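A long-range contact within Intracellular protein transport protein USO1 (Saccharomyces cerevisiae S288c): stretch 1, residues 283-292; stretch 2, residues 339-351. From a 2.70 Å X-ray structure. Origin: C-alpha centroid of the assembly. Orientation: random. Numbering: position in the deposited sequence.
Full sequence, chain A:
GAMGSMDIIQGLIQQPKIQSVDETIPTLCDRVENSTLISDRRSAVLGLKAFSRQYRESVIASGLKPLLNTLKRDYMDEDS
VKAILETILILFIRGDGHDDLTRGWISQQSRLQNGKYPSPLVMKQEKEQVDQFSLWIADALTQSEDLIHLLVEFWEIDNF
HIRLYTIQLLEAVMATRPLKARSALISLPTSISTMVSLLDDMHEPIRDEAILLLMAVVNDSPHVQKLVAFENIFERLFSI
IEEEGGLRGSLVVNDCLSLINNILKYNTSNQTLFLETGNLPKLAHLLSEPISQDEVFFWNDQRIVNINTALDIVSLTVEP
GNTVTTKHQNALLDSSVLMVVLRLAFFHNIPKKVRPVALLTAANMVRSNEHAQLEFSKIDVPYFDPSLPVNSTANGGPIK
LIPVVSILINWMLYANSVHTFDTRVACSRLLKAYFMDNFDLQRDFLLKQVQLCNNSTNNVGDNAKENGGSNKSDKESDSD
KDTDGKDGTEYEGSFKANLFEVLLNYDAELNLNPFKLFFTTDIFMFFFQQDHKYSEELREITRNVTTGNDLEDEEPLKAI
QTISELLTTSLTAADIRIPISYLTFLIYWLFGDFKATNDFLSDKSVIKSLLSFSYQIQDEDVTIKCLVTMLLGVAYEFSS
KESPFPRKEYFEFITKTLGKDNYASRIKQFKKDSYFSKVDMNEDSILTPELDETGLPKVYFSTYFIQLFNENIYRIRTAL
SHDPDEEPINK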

ATOM      1  N   LEU A 283       4.784 -18.035   7.224  1.00 61.59           N
ATOM      2  CA  LEU A 283       4.353 -16.915   6.343  1.00 59.99           C
ATOM      3  C   LEU A 283       4.992 -17.092   4.955  1.00 59.63           C
ATOM      4  O   LEU A 283       4.274 -17.000   3.944  1.00 60.40           O
ATOM      5  N   ALA A 284       6.282 -17.401   4.917  1.00 53.51           N
ATOM      6  CA  ALA A 284       7.046 -17.762   3.710  1.00 53.66           C
ATOM      7  C   ALA A 284       6.348 -18.900   2.999  1.00 56.60           C
ATOM      8  O   ALA A 284       6.267 -18.879   1.769  1.00 56.47           O
ATOM      9  N   HIS A 285       5.939 -19.915   3.740  1.00 61.35           N
ATOM     10  CA  HIS A 285       5.380 -21.145   3.116  1.00 62.20           C
ATOM     11  C   HIS A 285       4.062 -20.779   2.386  1.00 64.86           C
ATOM     12  O   HIS A 285       3.785 -21.334   1.260  1.00 60.20           O
ATOM     13  N   LEU A 286       3.259 -19.926   3.055  1.00 58.01           N
ATOM     14  CA  LEU A 286       1.952 -19.403   2.566  1.00 58.41           C
ATOM     15  C   LEU A 286       2.150 -18.457   1.365  1.00 53.31           C
ATOM     16  O   LEU A 286       1.448 -18.631   0.401  1.00 47.96           O
ATOM     17  N   LEU A 287       3.116 -17.527   1.437  1.00 50.57           N
ATOM     18  CA  LEU A 287       3.478 -16.628   0.333  1.00 48.83           C
ATOM     19  C   LEU A 287       3.989 -17.448  -0.861  1.00 49.59           C
ATOM     20  O   LEU A 287       3.796 -17.051  -2.017  1.00 57.30           O
ATOM     21  N   SER A 288       4.576 -18.597  -0.619  1.00 50.40           N
ATOM     22  CA  SER A 288       5.274 -19.346  -1.693  1.00 53.13           C
ATOM     23  C   SER A 288       4.274 -20.266  -2.402  1.00 53.05           C
ATOM     24  O   SER A 288       4.587 -20.733  -3.508  1.00 57.67           O
ATOM     25  N   GLU A 289       3.052 -20.381  -1.894  1.00 54.88           N
ATOM     26  CA  GLU A 289       2.019 -21.232  -2.512  1.00 59.01           C
ATOM     27  C   GLU A 289       1.832 -21.009  -4.013  1.00 58.05           C
ATOM     28  O   GLU A 289       1.725 -21.963  -4.776  1.00 56.93           O
ATOM     29  N   PRO A 290       1.711 -19.779  -4.532  1.00 58.68           N
ATOM     30  CA  PRO A 290       1.424 -19.617  -5.958  1.00 62.92           C
ATOM     31  C   PRO A 290       2.524 -20.122  -6.916  1.00 61.54           C
ATOM     32  O   PRO A 290       2.230 -20.221  -8.058  1.00 60.53           O
ATOM     33  N   ILE A 291       3.730 -20.405  -6.426  1.00 57.47           N
ATOM     34  CA  ILE A 291       4.910 -20.805  -7.245  1.00 64.03           C
ATOM     35  C   ILE A 291       5.167 -22.317  -7.138  1.00 70.04           C
ATOM     36  O   ILE A 291       5.680 -22.792  -6.096  1.00 61.24           O
ATOM     37  N   SER A 292       4.818 -23.027  -8.211  1.00 90.46           N
ATOM     38  CA  SER A 292       4.947 -24.497  -8.397  1.00 96.18           C
ATOM     39  C   SER A 292       5.138 -24.784  -9.889  1.00101.97           C
ATOM     40  O   SER A 292       4.351 -24.222 -10.720  1.00 94.36           O
ATOM     41  N   MET A 339      13.361 -13.673  -0.905  1.00 56.40           N
ATOM     42  CA  MET A 339      13.458 -14.446  -2.149  1.00 61.36           C
ATOM     43  C   MET A 339      12.033 -14.805  -2.542  1.00 57.59           C
ATOM     44  O   MET A 339      11.705 -14.818  -3.711  1.00 69.86           O
ATOM     45  N   VAL A 340      11.206 -15.169  -1.590  1.00 59.27           N
ATOM     46  CA  VAL A 340       9.805 -15.564  -1.937  1.00 56.56           C
ATOM     47  C   VAL A 340       9.031 -14.337  -2.465  1.00 54.50           C
ATOM     48  O   VAL A 340       8.295 -14.510  -3.471  1.00 58.85           O
ATOM     49  N   VAL A 341       9.133 -13.164  -1.826  1.00 48.73           N
ATOM     50  CA  VAL A 341       8.311 -12.034  -2.350  1.00 53.42           C
ATOM     51  C   VAL A 341       8.837 -11.590  -3.738  1.00 50.05           C
ATOM     52  O   VAL A 341       8.044 -11.212  -4.546  1.00 49.14           O
ATOM     53  N   LEU A 342      10.136 -11.684  -4.016  1.00 53.45           N
ATOM     54  CA  LEU A 342      10.724 -11.316  -5.331  1.00 51.32           C
ATOM     55  C   LEU A 342      10.309 -12.324  -6.366  1.00 51.00           C
ATOM     56  O   LEU A 342      10.138 -11.892  -7.496  1.00 55.30           O
ATOM     57  N   ARG A 343      10.110 -13.596  -6.005  1.00 51.72           N
ATOM     58  CA  ARG A 343       9.468 -14.571  -6.932  1.00 55.81           C
ATOM     59  C   ARG A 343       8.056 -14.097  -7.264  1.00 54.49           C
ATOM     60  O   ARG A 343       7.703 -14.206  -8.430  1.00 59.97           O
ATOM     61  N   LEU A 344       7.276 -13.638  -6.282  1.00 51.07           N
ATOM     62  CA  LEU A 344       5.894 -13.157  -6.518  1.00 52.49           C
ATOM     63  C   LEU A 344       5.943 -11.915  -7.433  1.00 56.87           C
ATOM     64  O   LEU A 344       5.017 -11.752  -8.255  1.00 57.09           O
ATOM     65  N   ALA A 345       6.964 -11.060  -7.269  1.00 51.02           N
ATOM     66  CA  ALA A 345       7.100  -9.832  -8.086  1.00 54.09           C
ATOM     67  C   ALA A 345       7.317 -10.244  -9.566  1.00 52.06           C
ATOM     68  O   ALA A 345       6.691  -9.644 -10.388  1.00 51.82           O
ATOM     69  N   PHE A 346       8.081 -11.294  -9.871  1.00 53.19           N
ATOM     70  CA  PHE A 346       8.682 -11.571 -11.215  1.00 52.22           C
ATOM     71  C   PHE A 346       8.027 -12.759 -11.917  1.00 49.46           C
ATOM     72  O   PHE A 346       8.118 -12.886 -13.113  1.00 57.17           O
ATOM     73  N   PHE A 347       7.357 -13.628 -11.208  1.00 52.72           N
ATOM     74  CA  PHE A 347       6.827 -14.875 -11.791  1.00 54.27           C
ATOM     75  C   PHE A 347       5.768 -14.464 -12.799  1.00 59.59           C
ATOM     76  O   PHE A 347       5.069 -13.402 -12.594  1.00 47.33           O
ATOM     77  N   HIS A 348       5.551 -15.327 -13.782  1.00 60.43           N
ATOM     78  CA  HIS A 348       4.653 -14.977 -14.901  1.00 62.84           C
ATOM     79  C   HIS A 348       3.188 -15.000 -14.422  1.00 61.02           C
ATOM     80  O   HIS A 348       2.425 -14.112 -14.839  1.00 67.03           O
ATOM     81  N   ASN A 349       2.792 -16.012 -13.648  1.00 60.47           N
ATOM     82  CA  ASN A 349       1.357 -16.233 -13.300  1.00 63.30           C
ATOM     83  C   ASN A 349       1.076 -15.519 -11.972  1.00 57.85           C
ATOM     84  O   ASN A 349       0.925 -16.201 -10.974  1.00 61.82           O
ATOM     85  N   ILE A 350       1.130 -14.178 -11.990  1.00 54.80           N
ATOM     86  CA  ILE A 350       0.844 -13.286 -10.832  1.00 54.65           C
ATOM     87  C   ILE A 350      -0.043 -12.133 -11.294  1.00 56.78           C
ATOM     88  O   ILE A 350       0.351 -11.406 -12.222  1.00 59.15           O
ATOM     89  N   PRO A 351      -1.223 -11.923 -10.671  1.00 50.23           N
ATOM     90  CA  PRO A 351      -2.063 -10.775 -10.981  1.00 48.55           C
ATOM     91  C   PRO A 351      -1.386  -9.391 -10.852  1.00 49.53           C
ATOM     92  O   PRO A 351      -0.551  -9.225 -10.050  1.00 52.90           O
TER

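This is a small, almost wholly apolar contact between a helix with its adjoining turn and the last turns of a second, nearly parallel helix, held by shape and side-chain packing with no hydrogen bond passing between the stretches. The two helix axes run in nearly the same direction, 15° apart, and approach to 9.8 Å.

The chains come nearest where Ser 288 faces Val 340, with CA atoms 5.9 Å apart. Val 340, chi1 t, points toward the first stretch and lays CG1 against Leu 287 CB at 3.8 Å and Ser 288 CB at 3.7 Å. No hydrogen bond ties Ser 288 to the other stretch; its OG lies 3.1 Å from His 285 O, one turn back in its own stretch, within hydrogen-bonding reach.

Leu 287 also points in, with the m,t rotamer. The two methyls of Leu 287 reach different neighbours: CD1 lies 4.2 Å from Val 341 CG1, and CD2 lies 4.1 Å from Leu 344 CD1. Leu 344 shares the m,t rotamer, and although its CA-to-CB bond points sideways, the end of the side chain comes nearer the first stretch. There Leu 344 CD2 becomes a common meeting point, 3.6 Å from Leu 287 O, 3.8 Å from Pro 290 CG and 3.8 Å from Ile 291 CD1.

The type I turn from Ser 288 to Ile 291, closed by Ile 291 N to Ser 288 O at 3.1 Å, presents Pro 290 and Ile 291 inward while Glu 289 points away. Ile 291 has the most area covered by the opposing stretch. Ile 291, with chi1 m and chi2 at 137°, between wells, sets its CD1 3.6 Å from Arg 343 CB, so the arginine contributes aliphatic surface here rather than charge. Ile 291 CG1 sits over one face of the Phe 347 ring, 4.2 Å from the centroid and 13° off the normal, a CH-pi contact.

Phe 347, chi1 t, is the first residue to leave helical phi/psi after its helix, yet it still points toward the turn; its CE2 is 3.8 Å from Pro 290 O. Ile 350, m,m, adds a looser touch, CD1 to Pro 290 CB at 4.4 Å.

The rule to read here is economical: small groups where the backbones are close, leucines packed against each other, and an isoleucine over an aromatic ring just after the second helix ends.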

ATOM      1  CB  LEU A 283       4.792 -15.612   7.009  1.00 60.38           C
ATOM      2  CG  LEU A 283       4.261 -14.346   6.361  1.00 63.32           C
ATOM      3  CD1 LEU A 283       2.757 -14.396   6.293  1.00 65.95           C
ATOM      4  CD2 LEU A 283       4.701 -13.128   7.149  1.00 68.48           C
ATOM      5  CB  ALA A 284       8.431 -18.214   4.066  1.00 54.54           C
ATOM      6  CB  HIS A 285       5.194 -22.233   4.174  1.00 56.63           C
ATOM      7  CG  HIS A 285       4.395 -23.356   3.624  1.00 60.14           C
ATOM      8  ND1 HIS A 285       4.967 -24.271   2.751  1.00 63.44           N
ATOM      9  CD2 HIS A 285       3.081 -23.685   3.754  1.00 57.47           C
ATOM     10  CE1 HIS A 285       4.039 -25.131   2.372  1.00 66.97           C
ATOM     11  NE2 HIS A 285       2.874 -24.806   2.980  1.00 59.59           N
ATOM     12  CB  LEU A 286       1.291 -18.652   3.727  1.00 65.98           C
ATOM     13  CG  LEU A 286      -0.023 -17.958   3.397  1.00 63.80           C
ATOM     14  CD1 LEU A 286      -1.071 -19.022   3.098  1.00 61.96           C
ATOM     15  CD2 LEU A 286      -0.466 -17.048   4.521  1.00 63.81           C
ATOM     16  CB  LEU A 287       4.531 -15.640   0.816  1.00 48.59           C
ATOM     17  CG  LEU A 287       4.020 -14.509   1.702  1.00 48.32           C
ATOM     18  CD1 LEU A 287       5.171 -13.632   2.196  1.00 49.32           C
ATOM     19  CD2 LEU A 287       3.040 -13.672   0.905  1.00 47.99           C
ATOM     20  CB  SER A 288       6.480 -20.102  -1.185  1.00 53.45           C
ATOM     21  OG  SER A 288       6.122 -21.431  -0.837  1.00 58.09           O
ATOM     22  CB  GLU A 289       0.705 -21.073  -1.779  1.00 65.99           C
ATOM     23  CG  GLU A 289       0.438 -22.253  -0.880  1.00 78.56           C
ATOM     24  CD  GLU A 289      -0.535 -21.938   0.242  1.00 84.74           C
ATOM     25  OE1 GLU A 289      -0.216 -22.304   1.460  1.00 78.56           O
ATOM     26  OE2 GLU A 289      -1.597 -21.351  -0.110  1.00 76.26           O
ATOM     27  CB  PRO A 290       1.312 -18.109  -6.127  1.00 58.57           C
ATOM     28  CG  PRO A 290       1.092 -17.596  -4.741  1.00 57.79           C
ATOM     29  CD  PRO A 290       1.879 -18.505  -3.843  1.00 55.69           C
ATOM     30  CB  ILE A 291       6.126 -20.015  -6.780  1.00 62.35           C
ATOM     31  CG1 ILE A 291       5.914 -18.535  -7.050  1.00 64.25           C
ATOM     32  CG2 ILE A 291       7.377 -20.570  -7.408  1.00 64.60           C
ATOM     33  CD1 ILE A 291       6.369 -17.697  -5.881  1.00 75.05           C
ATOM     34  CB  SER A 292       3.737 -25.257  -7.845  1.00 91.26           C
ATOM     35  OG  SER A 292       3.913 -25.560  -6.472  1.00 89.20           O
ATOM     36  CB  MET A 339      14.297 -15.714  -1.941  1.00 62.28           C
ATOM     37  CG  MET A 339      14.580 -16.414  -3.236  1.00 67.70           C
ATOM     38  SD  MET A 339      15.680 -15.362  -4.220  1.00 78.53           S
ATOM     39  CE  MET A 339      14.978 -15.691  -5.846  1.00 75.76           C
ATOM     40  CB  VAL A 340       9.094 -16.238  -0.760  1.00 54.48           C
ATOM     41  CG1 VAL A 340       7.643 -16.545  -1.126  1.00 59.82           C
ATOM     42  CG2 VAL A 340       9.816 -17.524  -0.395  1.00 56.72           C
ATOM     43  CB  VAL A 341       8.060 -10.895  -1.331  1.00 49.54           C
ATOM     44  CG1 VAL A 341       7.999 -11.363   0.104  1.00 50.87           C
ATOM     45  CG2 VAL A 341       8.959  -9.736  -1.504  1.00 50.82           C
ATOM     46  CB  LEU A 342      12.252 -11.281  -5.277  1.00 56.13           C
ATOM     47  CG  LEU A 342      12.874 -10.127  -4.500  1.00 53.51           C
ATOM     48  CD1 LEU A 342      14.397 -10.288  -4.466  1.00 58.37           C
ATOM     49  CD2 LEU A 342      12.477  -8.809  -5.116  1.00 51.05           C
ATOM     50  CB  ARG A 343       9.454 -15.990  -6.368  1.00 56.23           C
ATOM     51  CG  ARG A 343      10.773 -16.702  -6.589  1.00 67.28           C
ATOM     52  CD  ARG A 343      10.702 -18.158  -6.128  1.00 76.77           C
ATOM     53  NE  ARG A 343      12.017 -18.550  -5.630  1.00 85.03           N
ATOM     54  CZ  ARG A 343      12.307 -18.892  -4.377  1.00 87.41           C
ATOM     55  NH1 ARG A 343      11.362 -18.981  -3.454  1.00 94.41           N
ATOM     56  NH2 ARG A 343      13.557 -19.161  -4.055  1.00 90.43           N
ATOM     57  CB  LEU A 344       5.214 -12.847  -5.182  1.00 49.16           C
ATOM     58  CG  LEU A 344       4.863 -14.063  -4.316  1.00 48.72           C
ATOM     59  CD1 LEU A 344       4.314 -13.610  -2.986  1.00 51.33           C
ATOM     60  CD2 LEU A 344       3.845 -14.979  -4.969  1.00 46.93           C
ATOM     61  CB  ALA A 345       8.198  -8.926  -7.528  1.00 50.04           C
ATOM     62  CB  PHE A 346      10.199 -11.761 -11.153  1.00 47.70           C
ATOM     63  CG  PHE A 346      10.904 -10.553 -10.580  1.00 51.38           C
ATOM     64  CD1 PHE A 346      10.662  -9.289 -11.088  1.00 50.87           C
ATOM     65  CD2 PHE A 346      11.814 -10.674  -9.544  1.00 53.20           C
ATOM     66  CE1 PHE A 346      11.283  -8.167 -10.558  1.00 55.71           C
ATOM     67  CE2 PHE A 346      12.432  -9.542  -9.015  1.00 58.65           C
ATOM     68  CZ  PHE A 346      12.130  -8.285  -9.495  1.00 57.08           C
ATOM     69  CB  PHE A 347       6.245 -15.720 -10.666  1.00 60.04           C
ATOM     70  CG  PHE A 347       5.783 -17.120 -10.995  1.00 69.25           C
ATOM     71  CD1 PHE A 347       6.686 -18.109 -11.368  1.00 70.85           C
ATOM     72  CD2 PHE A 347       4.456 -17.491 -10.784  1.00 68.69           C
ATOM     73  CE1 PHE A 347       6.247 -19.408 -11.620  1.00 79.35           C
ATOM     74  CE2 PHE A 347       4.019 -18.782 -11.042  1.00 67.66           C
ATOM     75  CZ  PHE A 347       4.914 -19.746 -11.447  1.00 73.78           C
ATOM     76  CB  HIS A 348       4.970 -15.856 -16.121  1.00 57.76           C
ATOM     77  CG  HIS A 348       4.667 -17.290 -15.919  1.00 59.24           C
ATOM     78  ND1 HIS A 348       5.589 -18.168 -15.352  1.00 62.60           N
ATOM     79  CD2 HIS A 348       3.521 -17.985 -16.136  1.00 57.90           C
ATOM     80  CE1 HIS A 348       5.044 -19.371 -15.265  1.00 66.62           C
ATOM     81  NE2 HIS A 348       3.773 -19.287 -15.761  1.00 65.15           N
ATOM     82  CB  ASN A 349       1.024 -17.723 -13.274  1.00 66.23           C
ATOM     83  CG  ASN A 349      -0.397 -18.004 -12.853  1.00 68.85           C
ATOM     84  OD1 ASN A 349      -1.323 -17.441 -13.433  1.00 80.93           O
ATOM     85  ND2 ASN A 349      -0.559 -18.880 -11.859  1.00 63.29           N
ATOM     86  CB  ILE A 350       2.127 -12.731 -10.220  1.00 53.64           C
ATOM     87  CG1 ILE A 350       2.988 -13.836  -9.623  1.00 54.69           C
ATOM     88  CG2 ILE A 350       1.792 -11.634  -9.208  1.00 56.24           C
ATOM     89  CD1 ILE A 350       2.372 -14.538  -8.466  1.00 54.78           C
ATOM     90  CB  PRO A 351      -3.205 -10.916  -9.957  1.00 50.99           C
ATOM     91  CG  PRO A 351      -3.293 -12.437  -9.730  1.00 54.80           C
ATOM     92  CD  PRO A 351      -1.823 -12.809  -9.662  1.00 55.78           C
TER